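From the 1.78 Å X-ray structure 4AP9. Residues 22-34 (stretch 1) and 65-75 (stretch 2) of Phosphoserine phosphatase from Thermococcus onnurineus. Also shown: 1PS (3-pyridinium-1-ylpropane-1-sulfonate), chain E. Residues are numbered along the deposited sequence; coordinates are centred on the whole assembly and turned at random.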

# COMPACT_ATOMS: atom_id res chain seq x y z
N ASP A 22 -5.52 -17.39 -36.08
CA ASP A 22 -4.18 -17.18 -36.60
C ASP A 22 -4.10 -15.97 -37.53
O ASP A 22 -3.09 -15.76 -38.18
CB ASP A 22 -3.59 -18.43 -37.25
CG ASP A 22 -4.50 -19.03 -38.28
OD1 ASP A 22 -5.54 -19.61 -37.89
OD2 ASP A 22 -4.18 -18.94 -39.49
N PHE A 23 -5.17 -15.17 -37.58
CA PHE A 23 -5.14 -13.92 -38.33
C PHE A 23 -4.21 -12.89 -37.69
O PHE A 23 -4.26 -12.65 -36.48
CB PHE A 23 -6.54 -13.31 -38.53
CG PHE A 23 -6.51 -12.02 -39.30
CD1 PHE A 23 -6.17 -12.01 -40.64
CD2 PHE A 23 -6.76 -10.81 -38.67
CE1 PHE A 23 -6.12 -10.82 -41.36
CE2 PHE A 23 -6.70 -9.61 -39.37
CZ PHE A 23 -6.39 -9.62 -40.72
N GLU A 24 -3.35 -12.30 -38.51
CA GLU A 24 -2.40 -11.31 -38.05
C GLU A 24 -2.52 -10.04 -38.88
O GLU A 24 -1.96 -9.96 -39.97
CB GLU A 24 -0.98 -11.87 -38.13
CG GLU A 24 -0.76 -12.99 -37.15
CD GLU A 24 0.66 -13.50 -37.18
OE1 GLU A 24 1.53 -12.85 -36.57
OE2 GLU A 24 0.88 -14.55 -37.82
N PHE A 25 -3.26 -9.07 -38.36
CA PHE A 25 -3.55 -7.83 -39.09
C PHE A 25 -2.35 -7.18 -39.79
O PHE A 25 -2.45 -6.74 -40.94
CB PHE A 25 -4.20 -6.80 -38.16
CG PHE A 25 -4.44 -5.46 -38.80
CD1 PHE A 25 -5.57 -5.25 -39.57
CD2 PHE A 25 -3.55 -4.42 -38.62
CE1 PHE A 25 -5.80 -4.02 -40.17
CE2 PHE A 25 -3.78 -3.17 -39.22
CZ PHE A 25 -4.91 -2.98 -39.99
N TRP A 26 -1.21 -7.07 -39.10
CA TRP A 26 -0.08 -6.40 -39.72
C TRP A 26 0.57 -7.19 -40.88
O TRP A 26 1.04 -6.58 -41.86
CB TRP A 26 0.96 -5.93 -38.67
CG TRP A 26 0.41 -4.81 -37.79
CD1 TRP A 26 0.13 -4.88 -36.45
CD2 TRP A 26 0.04 -3.48 -38.21
NE1 TRP A 26 -0.35 -3.67 -36.01
CE2 TRP A 26 -0.43 -2.80 -37.07
CE3 TRP A 26 0.08 -2.81 -39.43
CZ2 TRP A 26 -0.86 -1.47 -37.11
CZ3 TRP A 26 -0.35 -1.48 -39.48
CH2 TRP A 26 -0.82 -0.83 -38.32
N ARG A 27 0.58 -8.51 -40.78
CA ARG A 27 1.06 -9.35 -41.87
C ARG A 27 0.10 -9.23 -43.06
O ARG A 27 0.52 -9.21 -44.21
CB ARG A 27 1.18 -10.81 -41.44
CG ARG A 27 2.18 -10.99 -40.30
CD ARG A 27 2.47 -12.44 -39.98
NE ARG A 27 3.28 -12.55 -38.76
CZ ARG A 27 4.60 -12.40 -38.71
NH1 ARG A 27 5.30 -12.14 -39.82
NH2 ARG A 27 5.24 -12.52 -37.55
N GLU A 28 -1.19 -9.13 -42.77
CA GLU A 28 -2.17 -8.89 -43.84
C GLU A 28 -1.99 -7.51 -44.48
O GLU A 28 -2.08 -7.36 -45.70
CB GLU A 28 -3.59 -9.08 -43.31
CG GLU A 28 -4.69 -8.87 -44.34
CD GLU A 28 -4.75 -9.95 -45.41
OE1 GLU A 28 -3.93 -10.90 -45.37
OE2 GLU A 28 -5.64 -9.86 -46.28
N MSE A 29 -1.74 -6.49 -43.66
CA MSE A 29 -1.48 -5.16 -44.21
C MSE A 29 -0.24 -5.16 -45.09
O MSE A 29 -0.20 -4.47 -46.11
CB MSE A 29 -1.35 -4.12 -43.10
CG MSE A 29 -2.67 -3.79 -42.43
SE MSE A 29 -3.91 -2.97 -43.70
CE MSE A 29 -5.03 -4.46 -43.94
N ALA A 30 0.78 -5.93 -44.70
CA ALA A 30 2.00 -5.98 -45.50
C ALA A 30 1.69 -6.63 -46.85
O ALA A 30 2.24 -6.22 -47.87
CB ALA A 30 3.10 -6.74 -44.78
N ARG A 31 0.81 -7.63 -46.84
CA ARG A 31 0.46 -8.36 -48.06
C ARG A 31 -0.34 -7.47 -49.01
O ARG A 31 -0.06 -7.40 -50.20
CB ARG A 31 -0.31 -9.64 -47.72
CG ARG A 31 -0.68 -10.52 -48.93
CD ARG A 31 -1.60 -11.66 -48.56
NE ARG A 31 -2.96 -11.22 -48.27
CZ ARG A 31 -3.90 -11.07 -49.21
NH1 ARG A 31 -3.59 -11.31 -50.47
NH2 ARG A 31 -5.12 -10.67 -48.89
N ILE A 32 -1.34 -6.79 -48.45
CA ILE A 32 -2.23 -5.94 -49.22
C ILE A 32 -1.51 -4.72 -49.80
O ILE A 32 -1.68 -4.40 -50.97
CB ILE A 32 -3.43 -5.47 -48.37
CG1 ILE A 32 -4.35 -6.64 -48.06
CG2 ILE A 32 -4.19 -4.34 -49.07
CD1 ILE A 32 -4.93 -7.31 -49.29
N THR A 33 -0.69 -4.06 -48.99
CA THR A 33 -0.00 -2.85 -49.43
C THR A 33 1.28 -3.16 -50.20
O THR A 33 1.78 -2.33 -50.96
CB THR A 33 0.42 -1.97 -48.25
OG1 THR A 33 1.38 -2.68 -47.45
CG2 THR A 33 -0.78 -1.57 -47.39
N GLY A 34 1.81 -4.36 -49.99
CA GLY A 34 3.09 -4.73 -50.57
C GLY A 34 4.26 -4.08 -49.85
O GLY A 34 5.41 -4.22 -50.28
N GLY A 65 -3.93 6.68 -44.38
CA GLY A 65 -4.62 6.93 -45.62
C GLY A 65 -5.38 5.75 -46.21
O GLY A 65 -6.21 5.92 -47.10
N ILE A 66 -5.10 4.54 -45.71
CA ILE A 66 -5.73 3.37 -46.29
C ILE A 66 -7.25 3.46 -46.09
O ILE A 66 -7.72 3.92 -45.05
CB ILE A 66 -5.12 2.06 -45.71
CG1 ILE A 66 -5.39 0.89 -46.65
CG2 ILE A 66 -5.64 1.78 -44.31
CD1 ILE A 66 -4.32 -0.17 -46.58
N ASP A 67 -8.01 3.06 -47.10
CA ASP A 67 -9.46 3.21 -47.03
C ASP A 67 -10.08 2.36 -45.93
O ASP A 67 -9.63 1.24 -45.68
CB ASP A 67 -10.10 2.87 -48.37
CG ASP A 67 -11.56 3.25 -48.41
OD1 ASP A 67 -11.83 4.46 -48.56
OD2 ASP A 67 -12.42 2.36 -48.27
N GLU A 68 -11.12 2.87 -45.28
CA GLU A 68 -11.84 2.09 -44.28
C GLU A 68 -12.35 0.74 -44.83
O GLU A 68 -12.37 -0.27 -44.12
CB GLU A 68 -13.01 2.90 -43.72
CG GLU A 68 -13.66 2.29 -42.49
CD GLU A 68 -14.58 3.27 -41.79
OE1 GLU A 68 -14.83 4.35 -42.37
OE2 GLU A 68 -15.04 2.96 -40.67
N GLY A 69 -12.76 0.71 -46.09
CA GLY A 69 -13.25 -0.53 -46.68
C GLY A 69 -12.17 -1.60 -46.76
O GLY A 69 -12.43 -2.78 -46.48
N THR A 70 -10.96 -1.19 -47.14
CA THR A 70 -9.82 -2.10 -47.24
C THR A 70 -9.51 -2.64 -45.86
O THR A 70 -9.21 -3.83 -45.68
CB THR A 70 -8.57 -1.37 -47.77
OG1 THR A 70 -8.86 -0.80 -49.06
CG2 THR A 70 -7.39 -2.33 -47.89
N PHE A 71 -9.56 -1.74 -44.88
CA PHE A 71 -9.29 -2.04 -43.49
C PHE A 71 -10.30 -3.07 -42.98
O PHE A 71 -9.93 -4.11 -42.43
CB PHE A 71 -9.42 -0.74 -42.67
CG PHE A 71 -8.81 -0.80 -41.30
CD1 PHE A 71 -9.57 -1.18 -40.21
CD2 PHE A 71 -7.50 -0.40 -41.09
CE1 PHE A 71 -9.02 -1.22 -38.94
CE2 PHE A 71 -6.95 -0.43 -39.82
CZ PHE A 71 -7.72 -0.84 -38.75
N LEU A 72 -11.58 -2.78 -43.18
CA LEU A 72 -12.66 -3.65 -42.71
C LEU A 72 -12.78 -4.98 -43.46
O LEU A 72 -13.27 -5.96 -42.91
CB LEU A 72 -13.99 -2.89 -42.71
CG LEU A 72 -14.03 -1.76 -41.69
CD1 LEU A 72 -15.32 -0.96 -41.81
CD2 LEU A 72 -13.87 -2.33 -40.27
N ARG A 73 -12.33 -5.01 -44.71
CA ARG A 73 -12.30 -6.26 -45.48
C ARG A 73 -11.60 -7.39 -44.73
O ARG A 73 -11.93 -8.55 -44.91
CB ARG A 73 -11.56 -6.02 -46.79
CG ARG A 73 -12.14 -6.73 -47.99
CD ARG A 73 -12.30 -5.71 -49.15
NE ARG A 73 -12.04 -6.30 -50.46
CZ ARG A 73 -11.26 -5.77 -51.40
NH1 ARG A 73 -10.67 -4.61 -51.20
NH2 ARG A 73 -11.08 -6.41 -52.56
N THR A 74 -10.62 -7.05 -43.90
CA THR A 74 -9.84 -8.06 -43.19
C THR A 74 -10.66 -8.87 -42.18
O THR A 74 -10.30 -10.00 -41.86
CB THR A 74 -8.63 -7.45 -42.46
OG1 THR A 74 -9.09 -6.59 -41.40
CG2 THR A 74 -7.77 -6.64 -43.42
N ARG A 75 -11.76 -8.30 -41.69
CA ARG A 75 -12.56 -9.04 -40.72
C ARG A 75 -13.12 -10.32 -41.36
O ARG A 75 -13.51 -11.26 -40.66
CB ARG A 75 -13.66 -8.17 -40.09
CG ARG A 75 -14.66 -7.60 -41.06
CD ARG A 75 -15.38 -6.37 -40.51
NE ARG A 75 -16.45 -6.69 -39.56
CZ ARG A 75 -17.58 -7.31 -39.90
NH1 ARG A 75 -17.79 -7.71 -41.15
NH2 ARG A 75 -18.52 -7.55 -38.98
N1 1PS E . -1.56 -6.76 -53.50
C1 1PS E . -0.69 -7.75 -53.70
C2 1PS E . -1.01 -9.06 -53.33
C3 1PS E . -2.77 -6.97 -52.94
C4 1PS E . -3.15 -8.25 -52.55
C5 1PS E . -2.26 -9.32 -52.74
C6 1PS E . -1.19 -5.44 -53.90
C7 1PS E . 0.25 -5.21 -53.52
C8 1PS E . 0.67 -3.84 -53.97
S1 1PS E . 2.13 -3.94 -54.96
O1 1PS E . 2.55 -2.55 -55.19
O2 1PS E . 1.83 -4.58 -56.23
O3 1PS E . 3.18 -4.67 -54.27

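The two stretches meet through an apolar, side-chain-mediated packing contact between two helices and the residues that flank them, with no hydrogen bond or salt bridge crossing between them and 377 Å² of surface buried in all.

Thr-74 has the largest area covered by the other stretch (87 Å²). Its CA-to-CB bond points toward the first stretch, and Phe-23, Met-29 and Glu-28 pack on its carbon atoms: Phe-23 CZ lies 3.6 Å from Thr-74 CB, the selenomethionine Met-29 brings CE to 3.5 Å from Thr-74 CG2, and Glu-28 CG packs its aliphatic portion 3.9 Å from Thr-74 CG2. The hydroxyl could be a liability in such surroundings, but Thr-74 OG1 donates to Phe-71 O at 2.8 Å within its own stretch. With chi1 in the p well, the polar group is thus satisfied locally while the methyl is left for apolar packing. Thr-74 O lies over one face of the Phe-23 ring, and Thr-74 OG1 sits at the edge of the Phe-25 ring, 4.2 Å from Phe-25 CD1.

Beside Thr-74, two buried aromatic side chains meet. Both Phe-25 and Phe-71 leave their backbones sideways, and their t rotamers carry the rings into the gap, where Phe-25 CZ comes within 3.3 Å of Phe-71 CE2. The rings pair obliquely, with centroids 5.0 Å apart and planes at 57°. Their reach suits a place where the backbones are well separated: Phe-25 CA and Phe-71 CA are 9.3 Å apart.

Farther along the first helix the contact is aliphatic. Ile-66, one residue before the N-cap of the second helix, points toward the first stretch and extends CD1 to 4.0 Å from Met-29 SE and 3.9 Å from Thr-33 CG2. The long, flexible side chain of Met-29, with chi1 and chi2 both m, therefore reaches both Ile-66 and Thr-74. Thr-33 resolves its polarity much as Thr-74 does, its OG1 donating to Met-29 O at 2.7 Å. Ile-32 CG2 and Thr-70 CG2 add a methyl contact at 4.0 Å.

No salt bridge crosses between the stretches; in the first, Arg-31 pairs with Glu-28 and Arg-27 with Glu-24. Arg-31 makes a bidentate arrangement with Glu-28, with Arg-31 NE 3.1 Å from Glu-28 OE1 and Arg-31 NH2 2.8 Å from Glu-28 OE2, while Glu-28 CG lies against Thr-74 CG2. At the start of the second helix, Asp-67 OD2 caps Gly-69 N at 2.8 Å, outside the contact itself.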